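Local structure of DegV family protein (Corynebacterium glutamicum, 3EGL) at residues 9-14 against 29-34; 138-143 against 171-176; 206-211 against 234-239. The protein binds long-chain fatty acids such as palmitate and may play a role in lipid transport or fatty acid metabolism. One frame throughout, in Å; residues are numbered along the deposited sequence.

The three contacts follow one another along the chain, each closing before the next opens, and none touches another. Contact 1 pairs strands 7-11 and 26-35 of the five-stranded mixed sheet. Contacts 2 and 3 both belong to the six-stranded sheet: contact 2 joins strands 137-142 and 171-175, contact 3 the parallel pair 209-215 and 237-242 at its border. Contacts 1 and 2 have centres about 20 Å apart, and the palmitate lies between the two sheets, its head near contact 1 and its tail at contact 2. Contact 3, centred about 18 Å from contact 2, lies away from Thr42 and Ser76, which bind the palmitate carboxylate, although Ala211 comes within about 8 Å of the lipid.

Contact 1 of 3, residues 9-14 against 29-34; sequences IVDSSA and INLHVM
Asp11, Ser12 and Ser13 all hold their first side-chain torsion in the crowded position between the backbone N and the carbonyl carbon (65° in Ser12). Where strand 7-11 gives way to a short 3-10 turn, this brings Ser13 OG onto Asp11 OD1 within the turn, while Ser12 OG faces across to Leu31 N. Leu31, with CG anti to its carbonyl carbon, brings its branched end over: CD1 lies 3.6 Å from Ser13 CB and reaches Asp11 OD1 as well, while CD2 faces Asp11 CB. The backbones meet in parallel at Asp11 and Ile29. Ile29 N donates to Val10 O at 2.9 Å, close to straight (166°) and in the carbonyl plane; Ser12 N returns only a weak, bent bond to Ile29 O. Beyond this bridge a side chain takes over: Leu31 N donates to Ser12 OG at 3.3 Å, and that hydroxyl is also hydrogen-bonded to Asp244 OD2. At the other end Ile9 CG2 packs obliquely on Ile29 CD1, 3.7 Å away.

The pairing closes the beta-alpha-beta unit of strand 7-11, helix 18-23 and strand 26-35. Asp11 OD1 takes the Ser13 hydroxyl on its syn lone pair, and OD2 is bonded to His70 ND1 and Ile71 N. Together Ser13, His70 and Ile71 fix the buried carboxylate and probably favour its ionised form, close to Leu31, whose side chain lies about 4 Å from the bound palmitate.

Contact 2 of 3, residues 138-143 against 171-176; sequences ETWIYL and IMRFNG. With PLM (palmitic acid), chain D.
Glu138 opens the segment with a chain bent at chi2 (-73°), which carries its carboxylate across to the extended Arg173. OE1 forms a salt bridge to Arg173 NH2 at 2.5 Å, with the nitrogen standing above the carboxylate plane, and also accepts from a water that bridges Thr139 N and Phe174 O. Thr139 O takes the amide of Phe174 nearly along its C=O axis. Thr139 CG2 lies 3.7 Å from Phe174 CD2 and meets the terminal methyl of the palmitate, PLM CG, at 3.5 Å.

Trp140 forms a non-hydrogen-bonded pair with Arg173, the two side chains running the same way with ring and guanidinium planes 30° apart; Trp140 CD1 touches Arg173 CB at 3.8 Å and Ile171 CG2 just as closely. Ile141 is hydrogen-bonded with Met172 in both directions: Ile141 N to Met172 O at 2.8 Å, and Met172 N back to Ile141 O at 169°. Its side chain meets the palmitate a few carbons before the terminal methyl, and the edge of the Phe174 ring faces the middle of the lipid chain. Tyr142 CB then meets Ile171 CD1 at 3.8 Å, and Leu143 lies across Met172 at about a right angle, its CD1 against Met172 CG.

This antiparallel pair runs through the six-stranded sheet between strands 255-261 and 178-181. Helix 196-203 covers Trp140 through Leu198 and Ala199 and supplies Arg202 as a second salt-bridge partner of Glu138, while Met179 of strand 178-181 packs against Met172 and Phe174.

Contact 3 of 3, residues 206-211 against 234-239; sequences EPVFIA and EGSSFM
Met239, a selenomethionine, runs out from the strand extended throughout, CG anti to the backbone N (chi1 175°). Its CB lies 3.7 Å from Ile210 O and 4.5 Å from Ala211 CB, CG and the straight chain then lead off, and SE arrives 3.8 Å from Phe209 CZ. The selenium sits at the edge of the ring, 77° off its normal, which makes this a Met-aromatic contact. The terminal methyl CE leads on away from the ring, and Pro17 and Met104 also touch this side chain. Farther round the same rim, Ser237 OG lies near the ring plane beside CD1, so Phe209 is met edge-on at two points.

On the opposite side of the pair, Ile210 and Phe238 run alongside each other, with Ile210 CB 3.8 Å from Phe238 CD1. The backbone is parallel and regularly bonded: Ser237 N gives to Val208 O, Ile210 N to Ser237 O and Met239 N to Ile210 O, the last at 2.7 Å, each amide approaching nearly along the C=O axis. Where the pairing begins, a side chain replaces a carbonyl: Val208 N donates to Ser236 OG at 2.8 Å (162°), and the same hydroxyl is hydrogen-bonded to Pro233 O.

The pair forms the two parallel strands of a beta-alpha-beta crossover running through helix 224-231, which packs on Phe238 through Leu228 and Arg229. Strand 237-242 is outermost in the six-stranded sheet within the chain; strand 209-215 lies between it and antiparallel strand 255-261, whose Val258 and Ala260 touch Ile210. Helix 104-116 covers Ala211 and Met239 on the other face.

Contact 1 of 3, residues 9-14 against 29-34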
loop_
_atom_site.group_PDB
_atom_site.type_symbol
_atom_site.label_atom_id
_atom_site.label_comp_id
_atom_site.label_asym_id
_atom_site.label_seq_id
_atom_site.Cartn_x
_atom_site.Cartn_y
_atom_site.Cartn_z
ATOM N N ILE A 9 3.505 5.484 11.777
ATOM C CA ILE A 9 2.584 6.355 11.044
ATOM C C ILE A 9 2.579 5.929 9.599
ATOM O O ILE A 9 3.645 5.719 9.009
ATOM C CB ILE A 9 3.027 7.844 11.073
ATOM C CG1 ILE A 9 3.280 8.304 12.514
ATOM C CG2 ILE A 9 1.956 8.756 10.442
ATOM C CD1 ILE A 9 3.555 9.870 12.658
ATOM N N VAL A 10 1.374 5.821 9.039
ATOM C CA VAL A 10 1.183 5.585 7.605
ATOM C C VAL A 10 0.183 6.623 7.109
ATOM O O VAL A 10 -0.378 7.375 7.890
ATOM C CB VAL A 10 0.597 4.144 7.258
ATOM C CG1 VAL A 10 1.470 3.062 7.772
ATOM C CG2 VAL A 10 -0.808 3.965 7.823
ATOM N N ASP A 11 -0.047 6.635 5.802
ATOM C CA ASP A 11 -1.101 7.445 5.249
ATOM C C ASP A 11 -2.256 6.494 4.872
ATOM O O ASP A 11 -2.140 5.257 5.061
ATOM C CB ASP A 11 -0.585 8.322 4.105
ATOM C CG ASP A 11 -0.012 7.512 2.922
ATOM O OD1 ASP A 11 -0.832 6.840 2.248
ATOM O OD2 ASP A 11 1.233 7.578 2.641
ATOM N N SER A 12 -3.360 7.059 4.378
ATOM C CA SER A 12 -4.564 6.270 4.122
ATOM C C SER A 12 -4.352 5.264 2.973
ATOM O O SER A 12 -5.009 4.229 2.937
ATOM C CB SER A 12 -5.763 7.181 3.834
ATOM O OG SER A 12 -5.471 7.863 2.627
ATOM N N SER A 13 -3.433 5.569 2.054
ATOM C CA SER A 13 -3.134 4.634 0.976
ATOM C C SER A 13 -2.659 3.247 1.449
ATOM O O SER A 13 -2.724 2.293 0.662
ATOM C CB SER A 13 -2.126 5.190 -0.043
ATOM O OG SER A 13 -0.839 5.261 0.526
ATOM N N ALA A 14 -2.176 3.118 2.691
ATOM C CA ALA A 14 -1.818 1.778 3.173
ATOM C C ALA A 14 -3.027 0.821 3.259
ATOM O O ALA A 14 -2.831 -0.388 3.386
ATOM C CB ALA A 14 -1.071 1.826 4.545
ATOM N N ILE A 29 -2.640 9.063 8.526
ATOM C CA ILE A 29 -2.930 10.411 7.994
ATOM C C ILE A 29 -3.584 10.274 6.649
ATOM O O ILE A 29 -3.025 9.620 5.762
ATOM C CB ILE A 29 -1.649 11.274 7.749
ATOM C CG1 ILE A 29 -0.638 11.051 8.836
ATOM C CG2 ILE A 29 -2.010 12.793 7.669
ATOM C CD1 ILE A 29 0.685 11.566 8.432
ATOM N N ASN A 30 -4.727 10.909 6.469
ATOM C CA ASN A 30 -5.453 10.822 5.194
ATOM C C ASN A 30 -4.885 11.652 4.041
ATOM O O ASN A 30 -4.683 12.864 4.187
ATOM C CB ASN A 30 -6.924 11.205 5.406
ATOM C CG ASN A 30 -7.664 10.189 6.261
ATOM O OD1 ASN A 30 -7.233 9.042 6.404
ATOM N ND2 ASN A 30 -8.766 10.610 6.861
ATOM N N LEU A 31 -4.682 11.014 2.889
ATOM C CA LEU A 31 -4.435 11.748 1.626
ATOM C C LEU A 31 -5.698 12.556 1.243
ATOM O O LEU A 31 -6.755 12.354 1.834
ATOM C CB LEU A 31 -4.078 10.773 0.508
ATOM C CG LEU A 31 -2.895 9.859 0.812
ATOM C CD1 LEU A 31 -2.669 8.737 -0.269
ATOM C CD2 LEU A 31 -1.675 10.748 1.011
ATOM N N HIS A 32 -5.598 13.453 0.260
ATOM C CA HIS A 32 -6.724 14.349 -0.083
ATOM C C HIS A 32 -7.525 13.955 -1.319
ATOM O O HIS A 32 -6.968 13.609 -2.376
ATOM C CB HIS A 32 -6.229 15.789 -0.237
ATOM C CG HIS A 32 -5.445 16.260 0.942
ATOM N ND1 HIS A 32 -6.042 16.596 2.138
ATOM C CD2 HIS A 32 -4.112 16.376 1.141
ATOM C CE1 HIS A 32 -5.114 16.926 3.016
ATOM N NE2 HIS A 32 -3.938 16.819 2.428
ATOM N N VAL A 33 -8.841 14.038 -1.169
ATOM C CA VAL A 33 -9.763 13.949 -2.287
ATOM C C VAL A 33 -10.480 15.293 -2.441
ATOM O O VAL A 33 -11.151 15.752 -1.522
ATOM C CB VAL A 33 -10.777 12.784 -2.114
ATOM C CG1 VAL A 33 -11.872 12.865 -3.166
ATOM C CG2 VAL A 33 -10.076 11.459 -2.247
HETATM N N MSE A 34 -10.305 15.937 -3.592
HETATM C CA MSE A 34 -11.036 17.177 -3.882
HETATM C C MSE A 34 -12.181 16.887 -4.840
HETATM O O MSE A 34 -11.981 16.417 -5.958
HETATM C CB MSE A 34 -10.135 18.268 -4.437
HETATM C CG MSE A 34 -9.070 18.734 -3.470
HETATM SE SE MSE A 34 -7.324 17.908 -3.910
HETATM C CE MSE A 34 -6.659 19.413 -4.987
#

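Contact 2 of 3, residues 138-143 against 171-176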
loop_
_atom_site.group_PDB
_atom_site.type_symbol
_atom_site.label_atom_id
_atom_site.label_comp_id
_atom_site.label_asym_id
_atom_site.label_seq_id
_atom_site.Cartn_x
_atom_site.Cartn_y
_atom_site.Cartn_z
ATOM N N GLU A 138 4.539 -8.259 -2.947
ATOM C CA GLU A 138 4.147 -7.942 -4.301
ATOM C C GLU A 138 2.784 -7.303 -4.207
ATOM O O GLU A 138 2.033 -7.554 -3.280
ATOM C CB GLU A 138 4.055 -9.196 -5.178
ATOM C CG GLU A 138 5.319 -10.081 -5.274
ATOM C CD GLU A 138 6.430 -9.464 -6.116
ATOM O OE1 GLU A 138 6.155 -8.448 -6.778
ATOM O OE2 GLU A 138 7.574 -9.986 -6.112
ATOM N N THR A 139 2.465 -6.482 -5.200
ATOM C CA THR A 139 1.164 -5.815 -5.275
ATOM C C THR A 139 0.666 -5.926 -6.707
ATOM O O THR A 139 1.309 -5.414 -7.643
ATOM C CB THR A 139 1.265 -4.314 -4.805
ATOM O OG1 THR A 139 1.652 -4.273 -3.422
ATOM C CG2 THR A 139 -0.061 -3.559 -4.956
ATOM N N TRP A 140 -0.476 -6.593 -6.860
ATOM C CA TRP A 140 -1.175 -6.659 -8.132
ATOM C C TRP A 140 -2.525 -5.965 -8.026
ATOM O O TRP A 140 -3.111 -5.916 -6.941
ATOM C CB TRP A 140 -1.418 -8.107 -8.567
ATOM C CG TRP A 140 -0.200 -8.933 -8.848
ATOM C CD1 TRP A 140 0.474 -8.994 -10.013
ATOM C CD2 TRP A 140 0.463 -9.863 -7.951
ATOM N NE1 TRP A 140 1.507 -9.900 -9.922
ATOM C CE2 TRP A 140 1.527 -10.449 -8.674
ATOM C CE3 TRP A 140 0.252 -10.265 -6.621
ATOM C CZ2 TRP A 140 2.388 -11.418 -8.119
ATOM C CZ3 TRP A 140 1.110 -11.240 -6.074
ATOM C CH2 TRP A 140 2.171 -11.785 -6.827
ATOM N N ILE A 141 -3.021 -5.431 -9.146
ATOM C CA ILE A 141 -4.353 -4.789 -9.183
ATOM C C ILE A 141 -5.083 -5.217 -10.439
ATOM O O ILE A 141 -4.531 -5.183 -11.555
ATOM C CB ILE A 141 -4.293 -3.230 -9.200
ATOM C CG1 ILE A 141 -3.236 -2.711 -8.242
ATOM C CG2 ILE A 141 -5.675 -2.573 -8.822
ATOM C CD1 ILE A 141 -2.859 -1.270 -8.559
ATOM N N TYR A 142 -6.318 -5.653 -10.221
ATOM C CA TYR A 142 -7.275 -5.923 -11.266
ATOM C C TYR A 142 -8.103 -4.668 -11.431
ATOM O O TYR A 142 -8.688 -4.140 -10.447
ATOM C CB TYR A 142 -8.222 -7.074 -10.894
ATOM C CG TYR A 142 -9.458 -7.151 -11.787
ATOM C CD1 TYR A 142 -9.367 -7.622 -13.112
ATOM C CD2 TYR A 142 -10.710 -6.716 -11.328
ATOM C CE1 TYR A 142 -10.492 -7.682 -13.949
ATOM C CE2 TYR A 142 -11.857 -6.764 -12.167
ATOM C CZ TYR A 142 -11.724 -7.248 -13.471
ATOM O OH TYR A 142 -12.815 -7.314 -14.285
ATOM N N LEU A 143 -8.153 -4.208 -12.682
ATOM C CA LEU A 143 -8.976 -3.078 -13.052
ATOM C C LEU A 143 -10.158 -3.566 -13.843
ATOM O O LEU A 143 -10.027 -4.262 -14.850
ATOM C CB LEU A 143 -8.158 -2.029 -13.836
ATOM C CG LEU A 143 -6.958 -1.597 -12.986
ATOM C CD1 LEU A 143 -5.937 -0.821 -13.787
ATOM C CD2 LEU A 143 -7.398 -0.807 -11.755
ATOM N N ILE A 171 -4.445 -7.029 -15.375
ATOM C CA ILE A 171 -3.766 -7.104 -14.091
ATOM C C ILE A 171 -2.559 -6.175 -14.172
ATOM O O ILE A 171 -1.710 -6.327 -15.056
ATOM C CB ILE A 171 -3.295 -8.530 -13.722
ATOM C CG1 ILE A 171 -4.461 -9.538 -13.754
ATOM C CG2 ILE A 171 -2.529 -8.526 -12.335
ATOM C CD1 ILE A 171 -5.610 -9.172 -12.774
HETATM N N MSE A 172 -2.510 -5.204 -13.264
HETATM C CA MSE A 172 -1.363 -4.314 -13.128
HETATM C C MSE A 172 -0.489 -4.807 -11.972
HETATM O O MSE A 172 -0.966 -5.482 -11.064
HETATM C CB MSE A 172 -1.803 -2.873 -12.843
HETATM C CG MSE A 172 -2.863 -2.297 -13.811
HETATM SE SE MSE A 172 -2.336 -2.175 -15.695
HETATM C CE MSE A 172 -0.788 -0.993 -15.471
ATOM N N ARG A 173 0.777 -4.431 -12.002
ATOM C CA ARG A 173 1.695 -4.745 -10.951
ATOM C C ARG A 173 2.629 -3.551 -10.725
ATOM O O ARG A 173 2.975 -2.864 -11.654
ATOM C CB ARG A 173 2.443 -5.988 -11.391
ATOM C CG ARG A 173 3.719 -6.315 -10.719
ATOM C CD ARG A 173 4.288 -7.476 -11.523
ATOM N NE ARG A 173 5.699 -7.749 -11.266
ATOM C CZ ARG A 173 6.158 -8.229 -10.122
ATOM N NH1 ARG A 173 7.453 -8.458 -9.968
ATOM N NH2 ARG A 173 5.305 -8.456 -9.127
ATOM N N PHE A 174 3.000 -3.305 -9.474
ATOM C CA PHE A 174 4.101 -2.385 -9.138
ATOM C C PHE A 174 5.442 -3.017 -9.042
ATOM O O PHE A 174 5.616 -3.904 -8.252
ATOM C CB PHE A 174 3.813 -1.725 -7.820
ATOM C CG PHE A 174 2.612 -0.926 -7.879
ATOM C CD1 PHE A 174 2.681 0.387 -8.303
ATOM C CD2 PHE A 174 1.367 -1.522 -7.635
ATOM C CE1 PHE A 174 1.493 1.158 -8.428
ATOM C CE2 PHE A 174 0.169 -0.785 -7.738
ATOM C CZ PHE A 174 0.231 0.579 -8.139
ATOM N N ASN A 175 6.387 -2.548 -9.836
ATOM C CA ASN A 175 7.765 -3.008 -9.784
ATOM C C ASN A 175 8.649 -1.807 -9.789
ATOM O O ASN A 175 8.479 -0.927 -10.633
ATOM C CB ASN A 175 8.124 -3.860 -11.010
ATOM C CG ASN A 175 8.037 -5.355 -10.730
ATOM O OD1 ASN A 175 7.140 -5.815 -10.029
ATOM N ND2 ASN A 175 8.972 -6.115 -11.278
ATOM N N GLY A 176 9.604 -1.770 -8.867
ATOM C CA GLY A 176 10.478 -0.617 -8.739
ATOM C C GLY A 176 9.678 0.666 -8.554
ATOM O O GLY A 176 9.980 1.669 -9.188
HETATM C C1 PLM D . -1.762 11.757 -4.626
HETATM O O1 PLM D . -0.519 11.811 -4.653
HETATM O O2 PLM D . -2.396 12.531 -5.361
HETATM C C2 PLM D . -2.515 10.783 -3.771
HETATM C C3 PLM D . -2.196 9.371 -4.256
HETATM C C4 PLM D . -2.902 8.923 -5.510
HETATM C C5 PLM D . -2.093 7.737 -6.032
HETATM C C6 PLM D . -2.757 7.046 -7.196
HETATM C C7 PLM D . -1.857 5.925 -7.663
HETATM C C8 PLM D . -2.558 4.879 -8.543
HETATM C C9 PLM D . -3.451 3.972 -7.693
HETATM C CA PLM D . -3.716 2.612 -8.355
HETATM C CB PLM D . -4.938 1.905 -7.782
HETATM C CC PLM D . -4.894 1.557 -6.286
HETATM C CD PLM D . -4.322 0.166 -6.070
HETATM C CE PLM D . -4.819 -0.492 -4.799
HETATM C CF PLM D . -3.688 -0.636 -3.776
HETATM C CG PLM D . -2.979 -1.988 -3.805
HETATM O O HOH W 1 4.724 -5.923 -7.002
#

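Contact 3 of 3, residues 206-211 against 234-239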
loop_
_atom_site.group_PDB
_atom_site.type_symbol
_atom_site.label_atom_id
_atom_site.label_comp_id
_atom_site.label_asym_id
_atom_site.label_seq_id
_atom_site.Cartn_x
_atom_site.Cartn_y
_atom_site.Cartn_z
ATOM N N GLU A 206 5.521 -22.046 -0.611
ATOM C CA GLU A 206 5.507 -21.558 0.766
ATOM C C GLU A 206 4.250 -20.741 1.032
ATOM O O GLU A 206 3.804 -20.036 0.153
ATOM C CB GLU A 206 6.722 -20.688 1.022
ATOM C CG GLU A 206 7.985 -21.336 0.598
ATOM C CD GLU A 206 8.704 -21.949 1.752
ATOM O OE1 GLU A 206 8.217 -22.956 2.314
ATOM O OE2 GLU A 206 9.767 -21.400 2.102
ATOM N N PRO A 207 3.684 -20.853 2.255
ATOM C CA PRO A 207 2.538 -20.061 2.708
ATOM C C PRO A 207 2.778 -18.572 2.521
ATOM O O PRO A 207 3.887 -18.095 2.657
ATOM C CB PRO A 207 2.466 -20.377 4.203
ATOM C CG PRO A 207 3.803 -21.044 4.531
ATOM C CD PRO A 207 4.115 -21.799 3.301
ATOM N N VAL A 208 1.712 -17.862 2.209
ATOM C CA VAL A 208 1.771 -16.480 1.849
ATOM C C VAL A 208 0.839 -15.736 2.786
ATOM O O VAL A 208 -0.166 -16.269 3.237
ATOM C CB VAL A 208 1.212 -16.294 0.417
ATOM C CG1 VAL A 208 1.457 -14.863 -0.081
ATOM C CG2 VAL A 208 1.832 -17.307 -0.548
ATOM N N PHE A 209 1.127 -14.482 3.060
ATOM C CA PHE A 209 0.108 -13.661 3.688
ATOM C C PHE A 209 -0.558 -12.739 2.638
ATOM O O PHE A 209 0.137 -12.044 1.910
ATOM C CB PHE A 209 0.696 -12.888 4.866
ATOM C CG PHE A 209 -0.164 -11.753 5.340
ATOM C CD1 PHE A 209 -1.147 -11.962 6.299
ATOM C CD2 PHE A 209 0.004 -10.472 4.827
ATOM C CE1 PHE A 209 -1.937 -10.902 6.754
ATOM C CE2 PHE A 209 -0.796 -9.413 5.271
ATOM C CZ PHE A 209 -1.777 -9.641 6.239
ATOM N N ILE A 210 -1.892 -12.714 2.592
ATOM C CA ILE A 210 -2.602 -11.982 1.554
ATOM C C ILE A 210 -3.665 -11.011 2.048
ATOM O O ILE A 210 -4.557 -11.355 2.828
ATOM C CB ILE A 210 -3.367 -12.951 0.589
ATOM C CG1 ILE A 210 -2.430 -13.943 -0.078
ATOM C CG2 ILE A 210 -4.122 -12.155 -0.496
ATOM C CD1 ILE A 210 -1.681 -13.359 -1.264
ATOM N N ALA A 211 -3.632 -9.810 1.494
ATOM C CA ALA A 211 -4.655 -8.829 1.785
ATOM C C ALA A 211 -5.363 -8.493 0.482
ATOM O O ALA A 211 -4.739 -8.028 -0.497
ATOM C CB ALA A 211 -4.044 -7.597 2.423
ATOM N N GLU A 234 -0.820 -24.440 1.607
ATOM C CA GLU A 234 -1.546 -24.572 2.859
ATOM C C GLU A 234 -0.913 -23.731 3.943
ATOM O O GLU A 234 0.307 -23.611 3.998
ATOM C CB GLU A 234 -1.547 -26.026 3.320
ATOM C CG GLU A 234 -2.542 -26.901 2.605
ATOM C CD GLU A 234 -2.308 -28.377 2.908
ATOM O OE1 GLU A 234 -2.035 -28.727 4.094
ATOM O OE2 GLU A 234 -2.392 -29.185 1.957
ATOM N N GLY A 235 -1.758 -23.189 4.818
ATOM C CA GLY A 235 -1.322 -22.315 5.902
ATOM C C GLY A 235 -1.167 -20.854 5.508
ATOM O O GLY A 235 -0.544 -20.102 6.227
ATOM N N SER A 236 -1.696 -20.457 4.352
ATOM C CA SER A 236 -1.665 -19.044 3.934
ATOM C C SER A 236 -2.781 -18.276 4.635
ATOM O O SER A 236 -3.808 -18.846 4.948
ATOM C CB SER A 236 -1.827 -18.939 2.424
ATOM O OG SER A 236 -0.648 -19.353 1.762
ATOM N N SER A 237 -2.608 -16.994 4.918
ATOM C CA SER A 237 -3.715 -16.292 5.582
ATOM C C SER A 237 -4.279 -15.182 4.737
ATOM O O SER A 237 -3.577 -14.620 3.899
ATOM C CB SER A 237 -3.351 -15.794 6.980
ATOM O OG SER A 237 -2.078 -15.213 6.986
ATOM N N PHE A 238 -5.561 -14.887 4.951
ATOM C CA PHE A 238 -6.268 -13.971 4.079
ATOM C C PHE A 238 -6.987 -12.900 4.846
ATOM O O PHE A 238 -7.763 -13.168 5.732
ATOM C CB PHE A 238 -7.215 -14.717 3.138
ATOM C CG PHE A 238 -6.506 -15.699 2.238
ATOM C CD1 PHE A 238 -6.281 -15.390 0.884
ATOM C CD2 PHE A 238 -6.044 -16.926 2.749
ATOM C CE1 PHE A 238 -5.609 -16.300 0.052
ATOM C CE2 PHE A 238 -5.366 -17.839 1.931
ATOM C CZ PHE A 238 -5.149 -17.539 0.585
HETATM N N MSE A 239 -6.746 -11.674 4.447
HETATM C CA MSE A 239 -7.348 -10.543 5.073
HETATM C C MSE A 239 -8.111 -9.716 4.006
HETATM O O MSE A 239 -7.699 -9.634 2.858
HETATM C CB MSE A 239 -6.198 -9.777 5.697
HETATM C CG MSE A 239 -6.560 -8.507 6.296
HETATM SE SE MSE A 239 -5.005 -7.742 7.040
HETATM C CE MSE A 239 -5.969 -6.382 7.966
#